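Long-range contacts in putative aminooxidase (Propionibacterium acnes, PDB 2BA9), which probably isomerises polyunsaturated fatty acids such as linoleic acid to conjugated linoleic acid, using a bound flavin-adenine dinucleotide: residues 133-137 with 379-385; 256-260 with 273-277. All blocks are in the same frame, centred on the assembly; numbering follows the deposited sequence.

Interaction 1 (133-137 with 379-385); sequences HYNKV and YKAGWYE
A buried aromatic cluster, H133 with Y379 and Y384, joins the loop between helices 106-122 and 145-151 to the junction of helices 376-380 and 383-389 in this amine-oxidoreductase-type flavoprotein. The H133 imidazole lies face-to-face on the Y384 ring, the centroids 4.3 Å apart and the planes only 15° from parallel. H133 CB sits over the same phenol face in a CH-pi contact, and the indole of W383 covers the opposite face, which sandwiches the ring. Y379 comes to the imidazole edge instead: its OH lies in the imidazole plane, 2.6 Å from H133 ND1, in a short, nearly straight hydrogen bond. A chi1 of -160° turns the Y379 ring away from its own backbone N and carries the hydroxyl to the loop. Its hydroxyl also meets water 1 at 2.7 Å from OH; this water donates to H133 O and accepts from V137 N, tying both ends of the loop segment to one phenol. V137 CG2 packs 4.0 Å from Y379 CE2. At the exposed margin the extended K136 chain passes E385, but NZ stays 4.1 Å from OE2, beyond a salt bridge. G382, at positive phi, closes helix 376-380 with a Schellman motif and occupies the N-cap position of the next helix, so Y379 and Y384 reach H133 from successive helices. H133 NE2 bonds to S404 O, fixing the imidazole at both nitrogens, and Y384 OH bonds to Y180 OH and I402 O. Helix 178-184 packs against the cluster through A179 and K183, while Y134 turns to helix 408-423.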
# COMPACT_ATOMS: atom_id res chain seq x y z
N HIS A 133 3.65 14.22 -1.57
CA HIS A 133 4.94 14.68 -2.10
C HIS A 133 4.90 16.13 -2.61
O HIS A 133 5.88 16.63 -3.18
CB HIS A 133 5.42 13.74 -3.22
CG HIS A 133 5.49 12.29 -2.81
ND1 HIS A 133 6.68 11.62 -2.65
CD2 HIS A 133 4.52 11.40 -2.54
CE1 HIS A 133 6.44 10.37 -2.30
NE2 HIS A 133 5.13 10.21 -2.21
N TYR A 134 3.77 16.82 -2.37
CA TYR A 134 3.54 18.20 -2.83
C TYR A 134 4.46 19.19 -2.11
O TYR A 134 4.77 20.27 -2.65
CB TYR A 134 2.05 18.60 -2.70
CG TYR A 134 1.38 18.27 -1.38
CD1 TYR A 134 1.47 19.13 -0.32
CD2 TYR A 134 0.67 17.07 -1.19
CE1 TYR A 134 0.89 18.85 0.89
CE2 TYR A 134 0.07 16.77 0.03
CZ TYR A 134 0.20 17.67 1.07
OH TYR A 134 -0.35 17.45 2.30
N ASN A 135 4.88 18.83 -0.90
CA ASN A 135 5.99 19.51 -0.24
C ASN A 135 7.28 18.83 -0.71
O ASN A 135 7.57 17.69 -0.34
CB ASN A 135 5.86 19.45 1.29
CG ASN A 135 4.49 19.93 1.79
OD1 ASN A 135 3.70 19.14 2.32
ND2 ASN A 135 4.22 21.22 1.65
N LYS A 136 8.03 19.53 -1.56
CA LYS A 136 9.21 18.97 -2.22
C LYS A 136 10.27 18.53 -1.21
O LYS A 136 10.73 19.32 -0.37
CB LYS A 136 9.79 19.99 -3.21
CG LYS A 136 10.87 19.48 -4.18
CD LYS A 136 11.65 20.69 -4.80
CE LYS A 136 12.78 20.26 -5.72
NZ LYS A 136 13.64 21.41 -6.24
N VAL A 137 10.68 17.27 -1.29
CA VAL A 137 11.62 16.70 -0.33
C VAL A 137 13.06 17.05 -0.69
O VAL A 137 13.36 17.38 -1.84
CB VAL A 137 11.47 15.16 -0.20
CG1 VAL A 137 10.03 14.78 0.18
CG2 VAL A 137 11.90 14.46 -1.51
N TYR A 379 11.26 10.89 -10.43
CA TYR A 379 11.03 11.66 -9.20
C TYR A 379 11.87 12.96 -9.22
O TYR A 379 11.34 14.05 -8.99
CB TYR A 379 11.30 10.79 -7.95
CG TYR A 379 10.64 11.31 -6.67
CD1 TYR A 379 9.63 10.57 -6.03
CD2 TYR A 379 11.03 12.53 -6.10
CE1 TYR A 379 9.02 11.05 -4.85
CE2 TYR A 379 10.43 13.01 -4.95
CZ TYR A 379 9.44 12.29 -4.33
OH TYR A 379 8.88 12.82 -3.19
N LYS A 380 13.16 12.82 -9.56
CA LYS A 380 14.14 13.91 -9.59
C LYS A 380 13.75 14.92 -10.65
O LYS A 380 13.96 16.11 -10.47
CB LYS A 380 15.55 13.39 -9.92
CG LYS A 380 16.34 12.79 -8.76
CD LYS A 380 17.72 12.35 -9.23
CE LYS A 380 18.37 11.34 -8.28
NZ LYS A 380 19.71 10.95 -8.85
N ALA A 381 13.21 14.42 -11.77
CA ALA A 381 12.84 15.26 -12.90
C ALA A 381 11.61 16.12 -12.59
O ALA A 381 11.24 16.97 -13.40
CB ALA A 381 12.60 14.40 -14.15
N GLY A 382 10.98 15.88 -11.44
CA GLY A 382 9.92 16.73 -10.92
C GLY A 382 8.52 16.15 -10.98
O GLY A 382 7.55 16.88 -10.80
N TRP A 383 8.40 14.83 -11.20
CA TRP A 383 7.10 14.18 -11.43
C TRP A 383 5.95 14.78 -10.62
O TRP A 383 4.95 15.15 -11.19
CB TRP A 383 7.17 12.66 -11.17
CG TRP A 383 6.09 11.87 -11.85
CD1 TRP A 383 6.15 11.29 -13.10
CD2 TRP A 383 4.79 11.56 -11.33
NE1 TRP A 383 4.96 10.64 -13.38
CE2 TRP A 383 4.11 10.80 -12.32
CE3 TRP A 383 4.12 11.85 -10.14
CZ2 TRP A 383 2.82 10.34 -12.14
CZ3 TRP A 383 2.83 11.38 -9.96
CH2 TRP A 383 2.19 10.64 -10.95
N TYR A 384 6.12 14.89 -9.31
CA TYR A 384 5.03 15.32 -8.39
C TYR A 384 4.82 16.85 -8.37
O TYR A 384 3.74 17.32 -8.00
CB TYR A 384 5.29 14.80 -6.96
CG TYR A 384 5.12 13.32 -6.80
CD1 TYR A 384 3.88 12.77 -6.50
CD2 TYR A 384 6.20 12.45 -6.95
CE1 TYR A 384 3.71 11.41 -6.35
CE2 TYR A 384 6.03 11.06 -6.80
CZ TYR A 384 4.78 10.55 -6.50
OH TYR A 384 4.56 9.20 -6.35
N GLU A 385 5.83 17.62 -8.76
CA GLU A 385 5.65 19.04 -8.96
C GLU A 385 4.67 19.22 -10.11
O GLU A 385 3.74 20.01 -10.03
CB GLU A 385 6.99 19.74 -9.26
CG GLU A 385 7.92 19.81 -8.05
CD GLU A 385 9.12 20.70 -8.29
OE1 GLU A 385 8.92 21.91 -8.44
OE2 GLU A 385 10.27 20.19 -8.29
O HOH W 1 8.61 15.52 -3.00

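Interaction 2 (256-260 with 273-277); sequences LEKFL and FSKII
Chi1 of F273 (-59°) sets its CG anti to the carbonyl carbon and turns one face of the phenyl ring to L256 CB, while chi1 of L256 (-64°) carries CD1 over the same face. The contact packs the short, weakly bonded helix 256-259, just after strand 249-252 of the parallel Rossmann-type sheet, against a type I beta turn, F273 to I276, that leads from helix 267-273 into strand 277-288. L256 CB stands over the F273 ring, 4.0 Å from its centroid, in a CH-pi contact displaced toward the rim. L256 CD1 reaches CE1 and CZ, while the carbonyl L256 O comes within 3.4 Å of F273 CD2. On the other flank, L260 lays CD2 obliquely against the phenyl ring, and its CD1 packs at 4.0 Å from F273 CB. I276 closes in beside the ring, its CD1 3.8 Å from L256 CB. Apolar contact thus dominates, and no direct hydrogen bond joins the two segments. The backbone N of E257 is buried here without a partner in the model, with I276 CD1 packed against it. E257 CB lies 3.2 Å from F273 O; the chain then bends at chi2, OE1 accepting a bent bond (136°) from K258 N through its anti lone pair, while OE2 lies against I276 CG2 and bonds to Y369 OH on strand 359-373. F273 meets Y398 edge-to-face and touches V387 of helix 383-389, while I276 also packs on Y369, P372 and I402. S274 OG bonds to R270 O in the preceding helix. Water 2 bridges the segments at their polar margin, donating to E257 OE2 at 2.6 Å and to I276 O at 3.3 Å.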
# COMPACT_ATOMS: atom_id res chain seq x y z
N LEU A 256 -3.85 5.49 -12.35
CA LEU A 256 -3.90 6.65 -13.22
C LEU A 256 -3.38 6.38 -14.63
O LEU A 256 -3.81 7.01 -15.57
CB LEU A 256 -3.13 7.80 -12.61
CG LEU A 256 -3.64 8.36 -11.28
CD1 LEU A 256 -2.74 9.56 -10.87
CD2 LEU A 256 -5.12 8.75 -11.37
N GLU A 257 -2.45 5.45 -14.76
CA GLU A 257 -2.01 4.99 -16.07
C GLU A 257 -3.13 4.20 -16.78
O GLU A 257 -3.20 4.23 -18.01
CB GLU A 257 -0.71 4.17 -15.97
CG GLU A 257 -0.82 2.70 -15.54
CD GLU A 257 -1.00 2.52 -14.05
OE1 GLU A 257 -2.11 2.82 -13.56
OE2 GLU A 257 -0.06 2.07 -13.37
N LYS A 258 -3.97 3.49 -16.01
CA LYS A 258 -5.09 2.74 -16.58
C LYS A 258 -6.24 3.64 -17.00
O LYS A 258 -6.96 3.33 -17.96
CB LYS A 258 -5.58 1.70 -15.58
CG LYS A 258 -4.49 0.70 -15.15
CD LYS A 258 -5.09 -0.66 -14.79
CE LYS A 258 -4.02 -1.74 -14.64
NZ LYS A 258 -3.61 -1.86 -13.24
N PHE A 259 -6.40 4.73 -16.25
CA PHE A 259 -7.37 5.81 -16.50
C PHE A 259 -7.16 6.43 -17.87
O PHE A 259 -8.11 6.86 -18.52
CB PHE A 259 -7.25 6.86 -15.39
CG PHE A 259 -7.97 8.16 -15.67
CD1 PHE A 259 -9.34 8.28 -15.47
CD2 PHE A 259 -7.26 9.28 -16.10
CE1 PHE A 259 -10.00 9.49 -15.72
CE2 PHE A 259 -7.92 10.48 -16.35
CZ PHE A 259 -9.29 10.58 -16.16
N LEU A 260 -5.90 6.44 -18.32
CA LEU A 260 -5.57 6.93 -19.66
C LEU A 260 -6.35 6.20 -20.73
O LEU A 260 -6.74 6.81 -21.74
CB LEU A 260 -4.08 6.74 -19.94
CG LEU A 260 -3.06 7.54 -19.13
CD1 LEU A 260 -1.65 7.12 -19.54
CD2 LEU A 260 -3.27 9.04 -19.34
N PHE A 273 1.43 10.03 -16.53
CA PHE A 273 0.85 8.80 -15.98
C PHE A 273 1.47 7.54 -16.62
O PHE A 273 1.50 6.47 -15.99
CB PHE A 273 -0.68 8.81 -16.07
CG PHE A 273 -1.34 9.96 -15.34
CD1 PHE A 273 -0.66 10.73 -14.40
CD2 PHE A 273 -2.67 10.26 -15.58
CE1 PHE A 273 -1.29 11.79 -13.75
CE2 PHE A 273 -3.30 11.30 -14.91
CZ PHE A 273 -2.61 12.07 -14.00
N SER A 274 1.97 7.67 -17.84
CA SER A 274 2.71 6.59 -18.52
C SER A 274 4.01 6.23 -17.85
O SER A 274 4.57 5.18 -18.15
CB SER A 274 3.04 6.97 -19.97
OG SER A 274 1.88 7.15 -20.76
N LYS A 275 4.53 7.09 -16.97
CA LYS A 275 5.78 6.82 -16.26
C LYS A 275 5.59 6.00 -14.98
O LYS A 275 6.58 5.55 -14.37
CB LYS A 275 6.47 8.12 -15.87
CG LYS A 275 6.87 9.02 -17.02
CD LYS A 275 7.32 10.38 -16.49
CE LYS A 275 7.51 11.41 -17.58
NZ LYS A 275 8.64 11.07 -18.46
N ILE A 276 4.33 5.83 -14.57
CA ILE A 276 3.99 5.09 -13.35
C ILE A 276 4.42 3.64 -13.53
O ILE A 276 4.13 3.02 -14.55
CB ILE A 276 2.48 5.12 -13.04
CG1 ILE A 276 2.00 6.57 -12.76
CG2 ILE A 276 2.14 4.24 -11.83
CD1 ILE A 276 0.49 6.71 -12.71
N ILE A 277 5.11 3.12 -12.52
CA ILE A 277 5.47 1.70 -12.45
C ILE A 277 4.83 1.09 -11.22
O ILE A 277 4.60 1.77 -10.22
CB ILE A 277 7.02 1.49 -12.46
CG1 ILE A 277 7.74 2.43 -11.50
CG2 ILE A 277 7.58 1.76 -13.85
CD1 ILE A 277 9.27 2.19 -11.44
O HOH W 2 2.04 0.60 -13.79

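Overall arrangement
Interaction 2 is nested in the long chain excursion closed by interaction 1, and W383 joins them: its ring packs on K275, I276 and F273, with CZ2 3.9 Å from I276 CG1. Helix 383-389 is therefore common ground, presenting Y384 to the 133-137 loop and W383 and V387 to the 273-277 turn. Residue I402 also neighbours both. Interaction 1 is a mostly buried aromatic and hydrogen-bonded contact with a charged rim; interaction 2 is partly buried and made largely of aliphatic side chains packed on a phenyl ring. Each includes a bridging water. The second lies nearer the bound FAD: the side chain of E257 is about 9 Å from the cofactor, that of Y384 about 12 Å.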